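PDB 5ZH8: teichoic acid D-alanine hydrolase from Staphylococcus aureus, which removes D-alanyl groups from wall teichoic acid and lipoteichoic acid, and affects methicillin resistance and cell wall structure. Local coordinates for residues K138-E143 / K221-V226; P166-M171 / Q324-Y329; K194-R199 / Y216-K221. All coordinates share one frame; numbering follows the deposited sequence.

Contact 1: K138-E143 / K221-V226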
loop_
_atom_site.group_PDB
_atom_site.type_symbol
_atom_site.label_atom_id
_atom_site.label_comp_id
_atom_site.label_asym_id
_atom_site.label_seq_id
_atom_site.Cartn_x
_atom_site.Cartn_y
_atom_site.Cartn_z
ATOM N N LYS A 138 -25.587 -2.945 -17.552
ATOM C CA LYS A 138 -26.720 -2.049 -17.745
ATOM C C LYS A 138 -27.205 -2.098 -19.191
ATOM O O LYS A 138 -28.412 -2.152 -19.446
ATOM C CB LYS A 138 -26.365 -0.613 -17.339
ATOM C CG LYS A 138 -27.508 0.387 -17.507
ATOM C CD LYS A 138 -28.715 0.095 -16.612
ATOM C CE LYS A 138 -28.470 0.564 -15.182
ATOM N NZ LYS A 138 -29.346 -0.134 -14.206
ATOM N N GLN A 139 -26.262 -2.090 -20.130
ATOM C CA GLN A 139 -26.600 -2.233 -21.540
ATOM C C GLN A 139 -27.410 -3.507 -21.798
ATOM O O GLN A 139 -28.435 -3.469 -22.477
ATOM C CB GLN A 139 -25.340 -2.240 -22.395
ATOM C CG GLN A 139 -24.752 -0.861 -22.642
ATOM C CD GLN A 139 -23.402 -0.929 -23.337
ATOM O OE1 GLN A 139 -22.778 -1.989 -23.398
ATOM N NE2 GLN A 139 -22.944 0.207 -23.860
ATOM N N LEU A 140 -26.951 -4.621 -21.241
ATOM C CA LEU A 140 -27.630 -5.902 -21.389
ATOM C C LEU A 140 -29.023 -5.928 -20.762
ATOM O O LEU A 140 -29.905 -6.623 -21.254
ATOM C CB LEU A 140 -26.778 -7.036 -20.800
ATOM C CG LEU A 140 -25.543 -7.394 -21.627
ATOM C CD1 LEU A 140 -24.723 -8.444 -20.907
ATOM C CD2 LEU A 140 -25.943 -7.877 -23.013
ATOM N N GLU A 141 -29.210 -5.178 -19.679
ATOM C CA GLU A 141 -30.522 -5.044 -19.041
ATOM C C GLU A 141 -31.505 -4.342 -19.967
ATOM O O GLU A 141 -32.641 -4.792 -20.121
ATOM C CB GLU A 141 -30.410 -4.273 -17.721
ATOM C CG GLU A 141 -29.671 -5.018 -16.628
ATOM C CD GLU A 141 -29.339 -4.134 -15.448
ATOM O OE1 GLU A 141 -30.272 -3.541 -14.881
ATOM O OE2 GLU A 141 -28.152 -4.037 -15.084
ATOM N N GLU A 142 -31.050 -3.262 -20.600
ATOM C CA GLU A 142 -31.872 -2.480 -21.522
ATOM C C GLU A 142 -32.081 -3.180 -22.879
ATOM O O GLU A 142 -33.019 -2.869 -23.608
ATOM C CB GLU A 142 -31.251 -1.099 -21.732
ATOM C CG GLU A 142 -31.132 -0.251 -20.466
ATOM C CD GLU A 142 -32.459 -0.039 -19.754
ATOM O OE1 GLU A 142 -33.450 0.329 -20.426
ATOM O OE2 GLU A 142 -32.503 -0.238 -18.517
ATOM N N GLU A 143 -31.194 -4.113 -23.214
ATOM C CA GLU A 143 -31.386 -4.996 -24.365
ATOM C C GLU A 143 -32.321 -6.168 -24.043
ATOM O O GLU A 143 -32.678 -6.931 -24.933
ATOM C CB GLU A 143 -30.038 -5.524 -24.858
ATOM C CG GLU A 143 -29.164 -4.459 -25.502
ATOM C CD GLU A 143 -27.814 -4.988 -25.951
ATOM O OE1 GLU A 143 -27.661 -6.224 -26.089
ATOM O OE2 GLU A 143 -26.900 -4.166 -26.180
ATOM N N LYS A 221 -18.173 -13.032 -16.802
ATOM C CA LYS A 221 -18.483 -14.312 -17.432
ATOM C C LYS A 221 -19.965 -14.401 -17.814
ATOM O O LYS A 221 -20.311 -14.970 -18.858
ATOM C CB LYS A 221 -18.100 -15.474 -16.512
ATOM C CG LYS A 221 -18.198 -16.847 -17.162
ATOM C CD LYS A 221 -17.151 -17.019 -18.258
ATOM C CE LYS A 221 -17.723 -17.737 -19.474
ATOM N NZ LYS A 221 -16.881 -17.537 -20.685
ATOM N N VAL A 222 -20.830 -13.841 -16.965
ATOM C CA VAL A 222 -22.261 -13.726 -17.266
ATOM C C VAL A 222 -22.447 -12.978 -18.590
ATOM O O VAL A 222 -23.212 -13.410 -19.462
ATOM C CB VAL A 222 -23.030 -13.004 -16.123
ATOM C CG1 VAL A 222 -24.432 -12.591 -16.566
ATOM C CG2 VAL A 222 -23.107 -13.883 -14.880
ATOM N N ILE A 223 -21.731 -11.862 -18.733
ATOM C CA ILE A 223 -21.760 -11.076 -19.964
ATOM C C ILE A 223 -21.361 -11.948 -21.148
ATOM O O ILE A 223 -22.039 -11.959 -22.171
ATOM C CB ILE A 223 -20.836 -9.835 -19.879
ATOM C CG1 ILE A 223 -21.400 -8.819 -18.880
ATOM C CG2 ILE A 223 -20.662 -9.174 -21.243
ATOM C CD1 ILE A 223 -20.402 -7.780 -18.426
ATOM N N GLU A 224 -20.264 -12.680 -21.004
ATOM C CA GLU A 224 -19.786 -13.535 -22.085
ATOM C C GLU A 224 -20.800 -14.616 -22.450
ATOM O O GLU A 224 -21.036 -14.872 -23.628
ATOM C CB GLU A 224 -18.444 -14.175 -21.724
ATOM C CG GLU A 224 -17.270 -13.216 -21.794
ATOM C CD GLU A 224 -15.937 -13.913 -21.635
ATOM O OE1 GLU A 224 -15.905 -15.050 -21.106
ATOM O OE2 GLU A 224 -14.917 -13.318 -22.041
ATOM N N GLU A 225 -21.399 -15.229 -21.429
ATOM C CA GLU A 225 -22.317 -16.353 -21.616
ATOM C C GLU A 225 -23.620 -15.929 -22.296
ATOM O O GLU A 225 -24.096 -16.627 -23.177
ATOM C CB GLU A 225 -22.628 -17.013 -20.264
ATOM C CG GLU A 225 -23.309 -18.368 -20.357
ATOM C CD GLU A 225 -22.394 -19.464 -20.866
ATOM O OE1 GLU A 225 -21.165 -19.403 -20.598
ATOM O OE2 GLU A 225 -22.913 -20.395 -21.528
ATOM N N VAL A 226 -24.191 -14.796 -21.880
ATOM C CA VAL A 226 -25.468 -14.328 -22.435
ATOM C C VAL A 226 -25.311 -13.787 -23.845
ATOM O O VAL A 226 -26.223 -13.921 -24.659
ATOM C CB VAL A 226 -26.156 -13.241 -21.572
ATOM C CG1 VAL A 226 -26.475 -13.767 -20.184
ATOM C CG2 VAL A 226 -25.326 -11.971 -21.506
#

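Contact 2: P166-M171 / Q324-Y329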
loop_
_atom_site.group_PDB
_atom_site.type_symbol
_atom_site.label_atom_id
_atom_site.label_comp_id
_atom_site.label_asym_id
_atom_site.label_seq_id
_atom_site.Cartn_x
_atom_site.Cartn_y
_atom_site.Cartn_z
ATOM N N PRO A 166 -28.588 -13.328 -6.578
ATOM C CA PRO A 166 -29.018 -12.467 -7.680
ATOM C C PRO A 166 -27.846 -11.681 -8.262
ATOM O O PRO A 166 -26.889 -11.392 -7.542
ATOM C CB PRO A 166 -30.048 -11.531 -7.028
ATOM C CG PRO A 166 -29.763 -11.579 -5.574
ATOM C CD PRO A 166 -29.185 -12.933 -5.290
ATOM N N LEU A 167 -27.919 -11.354 -9.553
ATOM C CA LEU A 167 -26.877 -10.561 -10.209
ATOM C C LEU A 167 -26.604 -9.276 -9.437
ATOM O O LEU A 167 -25.464 -8.824 -9.370
ATOM C CB LEU A 167 -27.283 -10.197 -11.639
ATOM C CG LEU A 167 -27.328 -11.297 -12.692
ATOM C CD1 LEU A 167 -27.791 -10.711 -14.019
ATOM C CD2 LEU A 167 -25.965 -11.955 -12.848
ATOM N N LYS A 168 -27.662 -8.697 -8.869
ATOM C CA LYS A 168 -27.570 -7.453 -8.112
ATOM C C LYS A 168 -26.642 -7.575 -6.905
ATOM O O LYS A 168 -25.919 -6.632 -6.595
ATOM C CB LYS A 168 -28.960 -6.997 -7.654
ATOM C CG LYS A 168 -28.972 -5.582 -7.098
ATOM C CD LYS A 168 -30.363 -5.079 -6.767
ATOM C CE LYS A 168 -30.383 -3.554 -6.754
ATOM N NZ LYS A 168 -31.558 -2.979 -6.041
ATOM N N ASP A 169 -26.670 -8.722 -6.230
ATOM C CA ASP A 169 -25.820 -8.950 -5.060
ATOM C C ASP A 169 -24.333 -9.066 -5.416
ATOM O O ASP A 169 -23.476 -8.712 -4.610
ATOM C CB ASP A 169 -26.287 -10.188 -4.286
ATOM C CG ASP A 169 -27.570 -9.944 -3.507
ATOM O OD1 ASP A 169 -28.056 -8.800 -3.506
ATOM O OD2 ASP A 169 -28.097 -10.899 -2.898
ATOM N N LEU A 170 -24.030 -9.560 -6.612
ATOM C CA LEU A 170 -22.666 -9.534 -7.125
ATOM C C LEU A 170 -22.262 -8.099 -7.433
ATOM O O LEU A 170 -21.220 -7.627 -6.991
ATOM C CB LEU A 170 -22.548 -10.357 -8.402
ATOM C CG LEU A 170 -22.873 -11.844 -8.353
ATOM C CD1 LEU A 170 -22.962 -12.386 -9.769
ATOM C CD2 LEU A 170 -21.819 -12.602 -7.572
ATOM N N MET A 171 -23.106 -7.418 -8.199
ATOM C CA MET A 171 -22.886 -6.032 -8.595
ATOM C C MET A 171 -22.635 -5.115 -7.397
ATOM O O MET A 171 -21.777 -4.236 -7.460
ATOM C CB MET A 171 -24.094 -5.535 -9.406
ATOM C CG MET A 171 -24.009 -4.100 -9.901
ATOM S SD MET A 171 -24.565 -2.881 -8.689
ATOM C CE MET A 171 -26.331 -3.153 -8.672
ATOM N N GLN A 324 -33.611 0.683 -5.410
ATOM C CA GLN A 324 -32.882 0.349 -6.631
ATOM C C GLN A 324 -31.385 0.522 -6.466
ATOM O O GLN A 324 -30.613 -0.373 -6.822
ATOM C CB GLN A 324 -33.363 1.222 -7.789
ATOM C CG GLN A 324 -32.795 0.807 -9.134
ATOM C CD GLN A 324 -33.320 1.630 -10.285
ATOM O OE1 GLN A 324 -34.208 2.469 -10.117
ATOM N NE2 GLN A 324 -32.768 1.400 -11.466
ATOM N N TYR A 325 -30.990 1.679 -5.941
ATOM C CA TYR A 325 -29.589 2.015 -5.703
ATOM C C TYR A 325 -29.388 2.278 -4.208
ATOM O O TYR A 325 -29.307 3.432 -3.789
ATOM C CB TYR A 325 -29.204 3.252 -6.514
ATOM C CG TYR A 325 -29.262 3.036 -8.006
ATOM C CD1 TYR A 325 -28.229 2.397 -8.671
ATOM C CD2 TYR A 325 -30.353 3.467 -8.753
ATOM C CE1 TYR A 325 -28.278 2.191 -10.040
ATOM C CE2 TYR A 325 -30.413 3.274 -10.121
ATOM C CZ TYR A 325 -29.368 2.633 -10.761
ATOM O OH TYR A 325 -29.403 2.424 -12.125
ATOM N N PRO A 326 -29.324 1.206 -3.395
ATOM C CA PRO A 326 -29.269 1.344 -1.935
ATOM C C PRO A 326 -27.967 1.929 -1.406
ATOM O O PRO A 326 -27.975 2.616 -0.390
ATOM C CB PRO A 326 -29.431 -0.095 -1.443
ATOM C CG PRO A 326 -28.902 -0.927 -2.550
ATOM C CD PRO A 326 -29.295 -0.210 -3.806
ATOM N N ASP A 327 -26.865 1.650 -2.086
ATOM C CA ASP A 327 -25.545 2.063 -1.631
ATOM C C ASP A 327 -24.988 3.129 -2.555
ATOM O O ASP A 327 -25.527 3.375 -3.635
ATOM C CB ASP A 327 -24.597 0.852 -1.589
ATOM C CG ASP A 327 -25.167 -0.315 -0.780
ATOM O OD1 ASP A 327 -25.846 -0.021 0.223
ATOM O OD2 ASP A 327 -24.988 -1.499 -1.155
ATOM N N GLU A 328 -23.910 3.770 -2.117
ATOM C CA GLU A 328 -23.184 4.718 -2.956
ATOM C C GLU A 328 -22.606 3.976 -4.148
ATOM O O GLU A 328 -22.593 4.490 -5.271
ATOM C CB GLU A 328 -22.058 5.393 -2.166
ATOM C CG GLU A 328 -22.548 6.305 -1.054
ATOM C CD GLU A 328 -21.425 7.032 -0.334
ATOM O OE1 GLU A 328 -20.260 6.574 -0.399
ATOM O OE2 GLU A 328 -21.713 8.067 0.306
ATOM N N TYR A 329 -22.146 2.753 -3.894
ATOM C CA TYR A 329 -21.568 1.909 -4.933
ATOM C C TYR A 329 -22.641 1.332 -5.854
ATOM O O TYR A 329 -23.665 0.854 -5.390
ATOM C CB TYR A 329 -20.778 0.766 -4.300
ATOM C CG TYR A 329 -19.860 0.058 -5.260
ATOM C CD1 TYR A 329 -18.635 0.598 -5.586
ATOM C CD2 TYR A 329 -20.217 -1.151 -5.847
ATOM C CE1 TYR A 329 -17.777 -0.033 -6.452
ATOM C CE2 TYR A 329 -19.363 -1.792 -6.726
ATOM C CZ TYR A 329 -18.145 -1.224 -7.021
ATOM O OH TYR A 329 -17.269 -1.838 -7.882
#

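Contact 3: K194-R199 / Y216-K221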
loop_
_atom_site.group_PDB
_atom_site.type_symbol
_atom_site.label_atom_id
_atom_site.label_comp_id
_atom_site.label_asym_id
_atom_site.label_seq_id
_atom_site.Cartn_x
_atom_site.Cartn_y
_atom_site.Cartn_z
ATOM N N LYS A 194 -14.589 -20.561 -12.544
ATOM C CA LYS A 194 -14.771 -21.955 -12.141
ATOM C C LYS A 194 -14.037 -22.253 -10.830
ATOM O O LYS A 194 -14.427 -23.142 -10.089
ATOM C CB LYS A 194 -14.367 -22.924 -13.264
ATOM C CG LYS A 194 -15.584 -23.528 -13.958
ATOM C CD LYS A 194 -15.362 -23.917 -15.412
ATOM C CE LYS A 194 -16.662 -24.447 -16.029
ATOM N NZ LYS A 194 -16.477 -25.295 -17.246
ATOM N N ALA A 195 -12.980 -21.503 -10.545
ATOM C CA ALA A 195 -12.317 -21.579 -9.242
ATOM C C ALA A 195 -13.195 -20.983 -8.141
ATOM O O ALA A 195 -13.347 -21.583 -7.075
ATOM C CB ALA A 195 -10.964 -20.881 -9.283
ATOM N N ILE A 196 -13.772 -19.809 -8.414
ATOM C CA ILE A 196 -14.668 -19.110 -7.478
ATOM C C ILE A 196 -15.907 -19.933 -7.143
ATOM O O ILE A 196 -16.427 -19.876 -6.033
ATOM C CB ILE A 196 -15.172 -17.775 -8.090
ATOM C CG1 ILE A 196 -14.048 -16.740 -8.168
ATOM C CG2 ILE A 196 -16.343 -17.202 -7.300
ATOM C CD1 ILE A 196 -14.350 -15.596 -9.117
ATOM N N GLN A 197 -16.397 -20.675 -8.126
ATOM C CA GLN A 197 -17.574 -21.517 -7.927
ATOM C C GLN A 197 -17.279 -22.652 -6.942
ATOM O O GLN A 197 -18.113 -22.961 -6.099
ATOM C CB GLN A 197 -18.107 -22.043 -9.273
ATOM C CG GLN A 197 -19.453 -22.745 -9.199
ATOM C CD GLN A 197 -19.373 -24.196 -8.775
ATOM O OE1 GLN A 197 -18.382 -24.874 -9.026
ATOM N NE2 GLN A 197 -20.428 -24.679 -8.133
ATOM N N LYS A 198 -16.093 -23.253 -7.041
ATOM C CA LYS A 198 -15.674 -24.291 -6.098
ATOM C C LYS A 198 -15.570 -23.753 -4.660
ATOM O O LYS A 198 -16.042 -24.398 -3.719
ATOM C CB LYS A 198 -14.348 -24.936 -6.542
ATOM C CG LYS A 198 -13.957 -26.194 -5.778
ATOM C CD LYS A 198 -14.891 -27.362 -6.059
ATOM C CE LYS A 198 -14.335 -28.654 -5.476
ATOM N NZ LYS A 198 -15.224 -29.832 -5.693
ATOM N N ARG A 199 -14.960 -22.582 -4.489
ATOM C CA ARG A 199 -14.832 -21.985 -3.165
ATOM C C ARG A 199 -16.205 -21.650 -2.598
ATOM O O ARG A 199 -16.449 -21.852 -1.420
ATOM C CB ARG A 199 -13.979 -20.728 -3.213
ATOM C CG ARG A 199 -12.550 -20.965 -3.665
ATOM C CD ARG A 199 -11.624 -19.952 -3.025
ATOM N NE ARG A 199 -11.452 -20.243 -1.603
ATOM C CZ ARG A 199 -11.170 -19.345 -0.659
ATOM N NH1 ARG A 199 -11.029 -18.047 -0.947
ATOM N NH2 ARG A 199 -11.041 -19.750 0.603
ATOM N N TYR A 216 -17.147 -9.276 -9.778
ATOM C CA TYR A 216 -17.157 -8.728 -11.131
ATOM C C TYR A 216 -16.489 -9.639 -12.165
ATOM O O TYR A 216 -16.710 -9.467 -13.365
ATOM C CB TYR A 216 -16.586 -7.305 -11.157
ATOM C CG TYR A 216 -17.638 -6.285 -10.771
ATOM C CD1 TYR A 216 -18.206 -6.291 -9.500
ATOM C CD2 TYR A 216 -18.095 -5.340 -11.685
ATOM C CE1 TYR A 216 -19.175 -5.372 -9.146
ATOM C CE2 TYR A 216 -19.066 -4.419 -11.338
ATOM C CZ TYR A 216 -19.607 -4.442 -10.071
ATOM O OH TYR A 216 -20.582 -3.534 -9.719
ATOM N N LEU A 217 -15.700 -10.612 -11.712
ATOM C CA LEU A 217 -15.222 -11.679 -12.604
ATOM C C LEU A 217 -16.374 -12.607 -13.014
ATOM O O LEU A 217 -16.467 -13.001 -14.174
ATOM C CB LEU A 217 -14.090 -12.488 -11.960
ATOM C CG LEU A 217 -12.800 -11.724 -11.667
ATOM C CD1 LEU A 217 -11.821 -12.618 -10.926
ATOM C CD2 LEU A 217 -12.170 -11.183 -12.944
ATOM N N VAL A 218 -17.248 -12.940 -12.062
ATOM C CA VAL A 218 -18.462 -13.717 -12.344
ATOM C C VAL A 218 -19.411 -12.960 -13.272
ATOM O O VAL A 218 -20.021 -13.555 -14.167
ATOM C CB VAL A 218 -19.245 -14.040 -11.043
ATOM C CG1 VAL A 218 -20.626 -14.612 -11.357
ATOM C CG2 VAL A 218 -18.441 -14.978 -10.153
ATOM N N LEU A 219 -19.552 -11.657 -13.034
ATOM C CA LEU A 219 -20.388 -10.800 -13.881
ATOM C C LEU A 219 -19.834 -10.689 -15.294
ATOM O O LEU A 219 -20.594 -10.658 -16.257
ATOM C CB LEU A 219 -20.540 -9.398 -13.286
ATOM C CG LEU A 219 -21.481 -9.251 -12.087
ATOM C CD1 LEU A 219 -21.419 -7.832 -11.544
ATOM C CD2 LEU A 219 -22.900 -9.670 -12.429
ATOM N N ALA A 220 -18.515 -10.618 -15.416
ATOM C CA ALA A 220 -17.873 -10.603 -16.726
ATOM C C ALA A 220 -18.173 -11.896 -17.497
ATOM O O ALA A 220 -18.407 -11.860 -18.704
ATOM C CB ALA A 220 -16.371 -10.401 -16.583
ATOM N N LYS A 221 -18.173 -13.032 -16.802
ATOM C CA LYS A 221 -18.483 -14.312 -17.432
ATOM C C LYS A 221 -19.965 -14.401 -17.814
ATOM O O LYS A 221 -20.311 -14.970 -18.858
ATOM C CB LYS A 221 -18.100 -15.474 -16.512
ATOM C CG LYS A 221 -18.198 -16.847 -17.162
ATOM C CD LYS A 221 -17.151 -17.019 -18.258
ATOM C CE LYS A 221 -17.723 -17.737 -19.474
ATOM N NZ LYS A 221 -16.881 -17.537 -20.685
#

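Contact 1: K138-E143 / K221-V226
Leu140 bridges the gap between helices 129-142 and 213-227, sending a single methyl, CD1, against Ile223 and Val226. It has by far the largest share of the interface, and its CA lies 8.0 Å from that of Ile223. Leu140 and Val226 reach toward each other, with CD1 of the leucine meeting CG2 of the valine tip to tip at 3.6 Å. The valine holds this methyl between its backbone N and carbonyl carbon. Against Ile223 the approach is different: the two side chains cross obliquely, and Leu140 CD1 sits 3.9 Å from Ile223 CG1 and 4.1 Å from Ile223 CG2, thus touching both branches of the isoleucine. No hydrogen bond or salt bridge joins the segments: this is apolar helix-to-helix packing in the helical part of the beta-lactamase-family fold. Leu140 and Ile223 are buried, and Val226, partly exposed, still makes the closest approach. Glu142 and Glu225 mark the solvent side. Lys221 and Glu224 form a separate, buried pair on the face of helix 213-227 turned from Leu140, NZ to OE1 at 2.7 Å, and Lys221 also forms a salt bridge with Asp190. Around this apolar joint, helix 152-155 covers Val222 and Val226 through Tyr155, helix 231-240 meets Gln139 and Ile223, and helix 310-318 packs on Lys138 and Glu142 of helix 129-142.

Contact 2: P166-M171 / Q324-Y329
The short helix 167-171 and the irregular run 324-329, which leads into edge strand 329-330 of the large antiparallel sheet, face each other at two points, with CA atoms 9.6 Å apart at Lys168 and Gln324 and 8.8 Å apart at Met171 and Tyr329. At the first point Lys168 spans the separation. Its CG is anti to the backbone N (chi1 -169°) and the chain is extended beyond it, which carries the ammonium group to the main chain of the loop. There NZ donates a hydrogen bond of 2.9 Å to Gln324 O. The C=O...N angle is 112° and the nitrogen stands above the carbonyl plane, 39° out of it, rather than on a lone pair; Lys168 CE also lies close to this oxygen. The ring of Pro326 borders the same spot, its CD 4.2 Å from Lys168 NZ, whereas the Gln324 side chain leaves its backbone away from the helix. At the second point the roles are exchanged, and a side chain of the loop meets the helix backbone. Tyr329 presents the edge of its ring to Met171 O, with CE2 3.5 Å from the oxygen and the oxygen near the ring plane. Met171 adds buried surface in a looser way: its SD remains 5.1 Å from Tyr329 O. The Tyr329 ring also packs edge-to-face on Tyr334 and meets His173, and Tyr216 of helix 213-227 gives Met171 O its hydroxyl hydrogen bond. Both encounters therefore use backbone carbonyls, one receiving an ammonium group and the other facing the electropositive rim of an aromatic ring; the close approaches are made to polar main-chain atoms, while Met171 contributes burial without close apolar interlocking.

Contact 3: K194-R199 / Y216-K221
Ile196 of helix 189-199 fits against Leu217 and Val218 of helix 213-227, and these three buried residues make up the whole interface. Ile196 loses the most surface and divides the work between its two branches. Its CG2, anti to the backbone N while CG1 lies beside that N (chi1 -71°), meets Val218 CG2 at 4.2 Å. The longer branch ends in CD1, which reaches the foot of the neighbouring leucine, 4.2 Å from Leu217 CB. The same CD1 is also 4.3 Å from Val218 CG2, which places the valine methyl against both ends of the isoleucine. Val218 and Ile196 meet at a slant rather than end on. Leu217, with the smallest of the three shares, is touched at its base. The backbones come nearest at Ile196 and Val218, where the CA atoms are 8.2 Å apart. Helix 189-199 continues the pairing: Val193 packs on Val218 one turn earlier, and Leu189 on Leu217 two turns earlier. On its other branch, CG1, Val218 meets Leu170 of helix 167-171. The charged and polar residues of 194-199 point elsewhere: Lys194 makes a cation-pi contact with Trp158, and Gln197 NE2 hydrogen-bonds to Lys160 O. With no hydrogen bond or salt bridge between the segments, these two helices of the helical region are held here by van der Waals packing and the exclusion of water from a few branched aliphatic groups.

Overall arrangement
Contacts 1 and 3 both use helix 213-227 and share Lys221; in contact 1 its later turns meet helix 129-142, and in contact 3 its earlier turns meet helix 189-199, with centres about 15 Å apart. Contact 2 lies about 16 Å from contact 1 and 17 Å from contact 3. Leu167 packs on Val222, and Lys138 makes a weak hydrogen bond to Tyr325. Along the chain contacts 1 and 2 interleave, while contact 3 falls within the span of each. Contacts 1 and 3 join helices of this beta-lactamase-family fold to one another, and contact 2 joins this helical part to the loop entering strand 329-330, at the edge of the large antiparallel sheet.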